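PDB 2PX0: flagellar biosynthesis protein FlhF, which binds GTP as a homodimeric GTPase of the signal-recognition-particle family and is necessary for building the bacterial flagellum. Local coordinates for residues A127-T141 and L153-C167. Numbering follows the deposited sequence.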
loop_
_atom_site.group_PDB
_atom_site.type_symbol
_atom_site.label_atom_id
_atom_site.label_comp_id
_atom_site.label_asym_id
_atom_site.label_seq_id
_atom_site.Cartn_x
_atom_site.Cartn_y
_atom_site.Cartn_z
ATOM N N ALA A 127 -4.977 17.826 14.802
ATOM C CA ALA A 127 -6.270 18.423 15.115
ATOM C C ALA A 127 -6.724 17.939 16.492
ATOM O O ALA A 127 -7.176 18.733 17.319
ATOM C CB ALA A 127 -7.298 18.037 14.065
ATOM N N ILE A 128 -6.579 16.638 16.737
ATOM C CA ILE A 128 -6.978 16.052 18.014
ATOM C C ILE A 128 -6.255 16.702 19.197
ATOM O O ILE A 128 -6.882 17.056 20.195
ATOM C CB ILE A 128 -6.689 14.532 18.067
ATOM C CG1 ILE A 128 -7.225 13.832 16.818
ATOM C CG2 ILE A 128 -7.337 13.937 19.298
ATOM C CD1 ILE A 128 -8.727 13.852 16.686
ATOM N N SER A 129 -4.938 16.848 19.099
ATOM C CA SER A 129 -4.187 17.459 20.186
ATOM C C SER A 129 -4.675 18.880 20.413
ATOM O O SER A 129 -4.877 19.302 21.556
ATOM C CB SER A 129 -2.688 17.466 19.877
ATOM O OG SER A 129 -2.109 16.196 20.148
ATOM N N MET A 130 -4.874 19.614 19.322
ATOM C CA MET A 130 -5.343 20.987 19.422
ATOM C C MET A 130 -6.812 21.057 19.820
ATOM O O MET A 130 -7.144 21.219 20.993
ATOM C CB MET A 130 -5.159 21.715 18.095
ATOM C CG MET A 130 -5.747 23.122 18.099
ATOM S SD MET A 130 -5.599 23.952 16.522
ATOM C CE MET A 130 -3.964 24.668 16.703
ATOM N N LEU A 131 -7.687 20.928 18.828
ATOM C CA LEU A 131 -9.127 21.010 19.038
ATOM C C LEU A 131 -9.687 20.304 20.269
ATOM O O LEU A 131 -10.454 20.890 21.028
ATOM C CB LEU A 131 -9.857 20.495 17.801
ATOM C CG LEU A 131 -9.604 21.281 16.512
ATOM C CD1 LEU A 131 -10.368 20.642 15.363
ATOM C CD2 LEU A 131 -10.036 22.724 16.696
ATOM N N GLU A 132 -9.304 19.051 20.472
ATOM C CA GLU A 132 -9.821 18.280 21.593
ATOM C C GLU A 132 -9.039 18.339 22.903
ATOM O O GLU A 132 -9.645 18.368 23.975
ATOM C CB GLU A 132 -10.009 16.821 21.165
ATOM C CG GLU A 132 -11.183 16.614 20.216
ATOM C CD GLU A 132 -11.186 15.237 19.557
ATOM O OE1 GLU A 132 -11.108 14.217 20.288
ATOM O OE2 GLU A 132 -11.277 15.185 18.304
ATOM N N LYS A 133 -7.712 18.356 22.841
ATOM C CA LYS A 133 -6.934 18.399 24.071
ATOM C C LYS A 133 -6.462 19.796 24.454
ATOM O O LYS A 133 -5.720 19.963 25.424
ATOM C CB LYS A 133 -5.743 17.449 23.971
ATOM C CG LYS A 133 -6.149 15.990 23.935
ATOM C CD LYS A 133 -4.924 15.084 23.862
ATOM C CE LYS A 133 -5.327 13.613 23.879
ATOM N NZ LYS A 133 -6.244 13.283 22.750
ATOM N N HIS A 134 -6.898 20.794 23.692
ATOM C CA HIS A 134 -6.539 22.188 23.950
ATOM C C HIS A 134 -5.033 22.386 24.081
ATOM O O HIS A 134 -4.544 22.664 25.174
ATOM C CB HIS A 134 -7.204 22.675 25.240
ATOM C CG HIS A 134 -8.652 22.311 25.355
ATOM N ND1 HIS A 134 -9.610 22.781 24.483
ATOM C CD2 HIS A 134 -9.304 21.522 26.242
ATOM C CE1 HIS A 134 -10.790 22.297 24.828
ATOM N NE2 HIS A 134 -10.633 21.529 25.892
ATOM N N LYS A 135 -4.297 22.257 22.981
ATOM C CA LYS A 135 -2.848 22.430 23.039
ATOM C C LYS A 135 -2.266 23.323 21.956
ATOM O O LYS A 135 -2.868 23.518 20.906
ATOM C CB LYS A 135 -2.151 21.068 22.997
ATOM C CG LYS A 135 -2.353 20.234 24.247
ATOM C CD LYS A 135 -1.571 18.941 24.178
ATOM C CE LYS A 135 -1.780 18.118 25.441
ATOM N NZ LYS A 135 -1.313 18.848 26.653
ATOM N N LYS A 136 -1.092 23.875 22.238
ATOM C CA LYS A 136 -0.393 24.726 21.290
ATOM C C LYS A 136 0.317 23.804 20.327
ATOM O O LYS A 136 1.341 23.208 20.667
ATOM C CB LYS A 136 0.648 25.611 21.984
ATOM C CG LYS A 136 0.109 26.912 22.557
ATOM C CD LYS A 136 1.243 27.781 23.084
ATOM C CE LYS A 136 1.973 27.109 24.260
ATOM N NZ LYS A 136 3.092 27.948 24.791
ATOM N N ILE A 137 -0.229 23.704 19.123
ATOM C CA ILE A 137 0.321 22.852 18.088
ATOM C C ILE A 137 1.276 23.605 17.173
ATOM O O ILE A 137 1.158 24.810 16.976
ATOM C CB ILE A 137 -0.820 22.268 17.242
ATOM C CG1 ILE A 137 -1.840 21.600 18.157
ATOM C CG2 ILE A 137 -0.291 21.261 16.262
ATOM C CD1 ILE A 137 -1.227 20.604 19.128
ATOM N N ALA A 138 2.229 22.875 16.621
ATOM C CA ALA A 138 3.198 23.441 15.693
ATOM C C ALA A 138 3.485 22.361 14.653
ATOM O O ALA A 138 3.259 21.178 14.905
ATOM C CB ALA A 138 4.469 23.815 16.425
ATOM N N PHE A 139 3.971 22.764 13.485
ATOM C CA PHE A 139 4.286 21.815 12.428
ATOM C C PHE A 139 5.704 21.995 11.937
ATOM O O PHE A 139 6.335 23.005 12.208
ATOM C CB PHE A 139 3.331 21.990 11.260
ATOM C CG PHE A 139 2.013 21.328 11.461
ATOM C CD1 PHE A 139 1.902 19.939 11.399
ATOM C CD2 PHE A 139 0.870 22.082 11.681
ATOM C CE1 PHE A 139 0.661 19.305 11.553
ATOM C CE2 PHE A 139 -0.374 21.463 11.836
ATOM C CZ PHE A 139 -0.479 20.071 11.772
ATOM N N ILE A 140 6.195 20.994 11.222
ATOM C CA ILE A 140 7.537 21.006 10.648
ATOM C C ILE A 140 7.548 19.958 9.562
ATOM O O ILE A 140 7.032 18.861 9.755
ATOM C CB ILE A 140 8.619 20.586 11.664
ATOM C CG1 ILE A 140 8.787 21.647 12.751
ATOM C CG2 ILE A 140 9.935 20.334 10.938
ATOM C CD1 ILE A 140 9.880 21.314 13.741
ATOM N N THR A 141 8.130 20.277 8.419
ATOM C CA THR A 141 8.195 19.290 7.354
ATOM C C THR A 141 9.638 18.997 6.984
ATOM O O THR A 141 10.542 19.805 7.210
ATOM C CB THR A 141 7.490 19.752 6.093
ATOM O OG1 THR A 141 6.196 20.265 6.425
ATOM C CG2 THR A 141 7.342 18.579 5.140
ATOM N N LEU A 153 0.415 20.832 3.054
ATOM C CA LEU A 153 0.504 20.807 4.518
ATOM C C LEU A 153 0.476 22.234 5.044
ATOM O O LEU A 153 0.059 22.480 6.171
ATOM C CB LEU A 153 1.790 20.116 4.978
ATOM C CG LEU A 153 2.055 20.063 6.488
ATOM C CD1 LEU A 153 0.889 19.407 7.225
ATOM C CD2 LEU A 153 3.327 19.285 6.742
ATOM N N LYS A 154 0.924 23.174 4.222
ATOM C CA LYS A 154 0.914 24.573 4.621
ATOM C C LYS A 154 -0.522 25.074 4.581
ATOM O O LYS A 154 -1.059 25.531 5.592
ATOM C CB LYS A 154 1.778 25.425 3.681
ATOM C CG LYS A 154 1.775 26.913 4.040
ATOM C CD LYS A 154 2.184 27.129 5.506
ATOM C CE LYS A 154 2.165 28.606 5.915
ATOM N NZ LYS A 154 2.590 28.815 7.336
ATOM N N THR A 155 -1.145 24.973 3.411
ATOM C CA THR A 155 -2.519 25.425 3.261
ATOM C C THR A 155 -3.466 24.612 4.135
ATOM O O THR A 155 -4.684 24.790 4.074
ATOM C CB THR A 155 -2.983 25.354 1.797
ATOM O OG1 THR A 155 -2.971 23.997 1.348
ATOM C CG2 THR A 155 -2.061 26.200 0.916
ATOM N N TYR A 156 -2.904 23.708 4.934
ATOM C CA TYR A 156 -3.707 22.912 5.852
ATOM C C TYR A 156 -3.436 23.428 7.250
ATOM O O TYR A 156 -4.360 23.628 8.040
ATOM C CB TYR A 156 -3.322 21.448 5.820
ATOM C CG TYR A 156 -3.958 20.681 6.958
ATOM C CD1 TYR A 156 -5.333 20.453 6.985
ATOM C CD2 TYR A 156 -3.200 20.250 8.044
ATOM C CE1 TYR A 156 -5.941 19.825 8.064
ATOM C CE2 TYR A 156 -3.796 19.618 9.134
ATOM C CZ TYR A 156 -5.170 19.411 9.141
ATOM O OH TYR A 156 -5.783 18.820 10.232
ATOM N N ALA A 157 -2.150 23.622 7.549
ATOM C CA ALA A 157 -1.734 24.133 8.847
ATOM C C ALA A 157 -2.371 25.499 9.011
ATOM O O ALA A 157 -2.656 25.925 10.127
ATOM C CB ALA A 157 -0.223 24.243 8.919
ATOM N N GLU A 158 -2.602 26.183 7.893
ATOM C CA GLU A 158 -3.232 27.498 7.938
ATOM C C GLU A 158 -4.642 27.322 8.494
ATOM O O GLU A 158 -5.093 28.120 9.317
ATOM C CB GLU A 158 -3.303 28.134 6.543
ATOM C CG GLU A 158 -1.945 28.409 5.893
ATOM C CD GLU A 158 -2.069 28.999 4.486
ATOM O OE1 GLU A 158 -3.108 28.764 3.820
ATOM O OE2 GLU A 158 -1.117 29.681 4.035
ATOM N N LEU A 159 -5.335 26.276 8.040
ATOM C CA LEU A 159 -6.693 26.000 8.510
ATOM C C LEU A 159 -6.684 25.804 10.018
ATOM O O LEU A 159 -7.401 26.475 10.750
ATOM C CB LEU A 159 -7.262 24.735 7.852
ATOM C CG LEU A 159 -7.883 24.779 6.452
ATOM C CD1 LEU A 159 -8.438 23.408 6.102
ATOM C CD2 LEU A 159 -9.000 25.796 6.411
ATOM N N LEU A 160 -5.861 24.869 10.473
ATOM C CA LEU A 160 -5.756 24.577 11.891
ATOM C C LEU A 160 -5.168 25.811 12.556
ATOM O O LEU A 160 -5.056 25.884 13.778
ATOM C CB LEU A 160 -4.840 23.369 12.093
ATOM C CG LEU A 160 -5.115 22.468 13.292
ATOM C CD1 LEU A 160 -6.555 22.001 13.239
ATOM C CD2 LEU A 160 -4.159 21.278 13.270
ATOM N N GLN A 161 -4.807 26.785 11.729
ATOM C CA GLN A 161 -4.221 28.036 12.199
ATOM C C GLN A 161 -3.052 27.718 13.121
ATOM O O GLN A 161 -3.122 27.922 14.334
ATOM C CB GLN A 161 -5.272 28.873 12.934
ATOM C CG GLN A 161 -5.251 30.351 12.557
ATOM C CD GLN A 161 -6.341 31.159 13.250
ATOM O OE1 GLN A 161 -7.538 30.955 13.005
ATOM N NE2 GLN A 161 -5.931 32.081 14.119
ATOM N N ALA A 162 -1.979 27.203 12.524
ATOM C CA ALA A 162 -0.776 26.825 13.257
ATOM C C ALA A 162 0.467 27.103 12.412
ATOM O O ALA A 162 0.386 27.234 11.190
ATOM C CB ALA A 162 -0.840 25.341 13.635
ATOM N N PRO A 163 1.637 27.200 13.059
ATOM C CA PRO A 163 2.907 27.464 12.378
ATOM C C PRO A 163 3.551 26.237 11.736
ATOM O O PRO A 163 3.413 25.119 12.223
ATOM C CB PRO A 163 3.769 28.047 13.491
ATOM C CG PRO A 163 3.299 27.296 14.691
ATOM C CD PRO A 163 1.792 27.298 14.522
ATOM N N LEU A 164 4.263 26.461 10.639
ATOM C CA LEU A 164 4.946 25.390 9.927
ATOM C C LEU A 164 6.292 25.894 9.407
ATOM O O LEU A 164 6.401 27.038 8.955
ATOM C CB LEU A 164 4.082 24.907 8.762
ATOM C CG LEU A 164 4.612 23.757 7.901
ATOM C CD1 LEU A 164 3.484 23.247 7.036
ATOM C CD2 LEU A 164 5.775 24.211 7.035
ATOM N N GLU A 165 7.306 25.037 9.471
ATOM C CA GLU A 165 8.642 25.384 9.009
ATOM C C GLU A 165 9.233 24.275 8.151
ATOM O O GLU A 165 9.408 23.158 8.625
ATOM C CB GLU A 165 9.570 25.620 10.198
ATOM C CG GLU A 165 9.190 26.780 11.103
ATOM C CD GLU A 165 9.330 28.140 10.426
ATOM O OE1 GLU A 165 10.300 28.309 9.642
ATOM O OE2 GLU A 165 8.481 29.033 10.690
ATOM N N VAL A 166 9.542 24.577 6.895
ATOM C CA VAL A 166 10.146 23.586 6.010
ATOM C C VAL A 166 11.630 23.465 6.362
ATOM O O VAL A 166 12.238 24.426 6.839
ATOM C CB VAL A 166 10.018 24.006 4.532
ATOM C CG1 VAL A 166 10.846 23.090 3.651
ATOM C CG2 VAL A 166 8.562 23.954 4.109
ATOM N N CYS A 167 12.213 22.292 6.129
ATOM C CA CYS A 167 13.623 22.091 6.432
ATOM C C CYS A 167 14.324 21.229 5.388
ATOM O O CYS A 167 13.856 20.133 5.062
ATOM C CB CYS A 167 13.761 21.455 7.809
ATOM S SG CYS A 167 12.878 22.355 9.096
#
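Strand 137-141 and helix 153-157 run antiparallel, at 173° with axes 10.2 Å apart, and the chain leaving the helix turns back to lie parallel to the strand. There the N-H of F139 bonds P163 O (2.7 Å) and that of T141 bonds E165 O (3.2 Å). This is one edge of the P-loop GTPase sheet: 137-141 is one of its two outermost strands within the chain, its other side bonded to strand 185-189, so residues 163-167 supply bonds along this edge. The turn is a Schellman motif, with Q161 at positive phi and A162 N returning to A157 O.

F139 fills the space between strand and helix. With CG anti to its carbonyl carbon (chi1 -81°), the ring is set against the helix and the turn that follows it, where L153 CD1 approaches obliquely, 4.3 Å from F139 CD1, and L160 CD2 comes in at the edge. A157 suits its place because its small methyl lets the helix come close to the ring, CB standing 3.7 Å from F139 CD2; L122 and A126 of helix 118-132 add to the same core. Replacing F139 by alanine would remove the ring and is likely to leave A157, L153 and L160 facing a gap between helix and strand.

Before the strand, M130, long and flexible, and L160 lie alongside each other, pointing opposite ways, with M130 SD 3.6 Å from L160 CG. P163, with no N-H to satisfy, rests its ring on the strand, CG lying 4.1 Å from A138 CB. On the face that A138 and I140 share, opposite F139, I140 CG2 meets C167 SG at 4.0 Å.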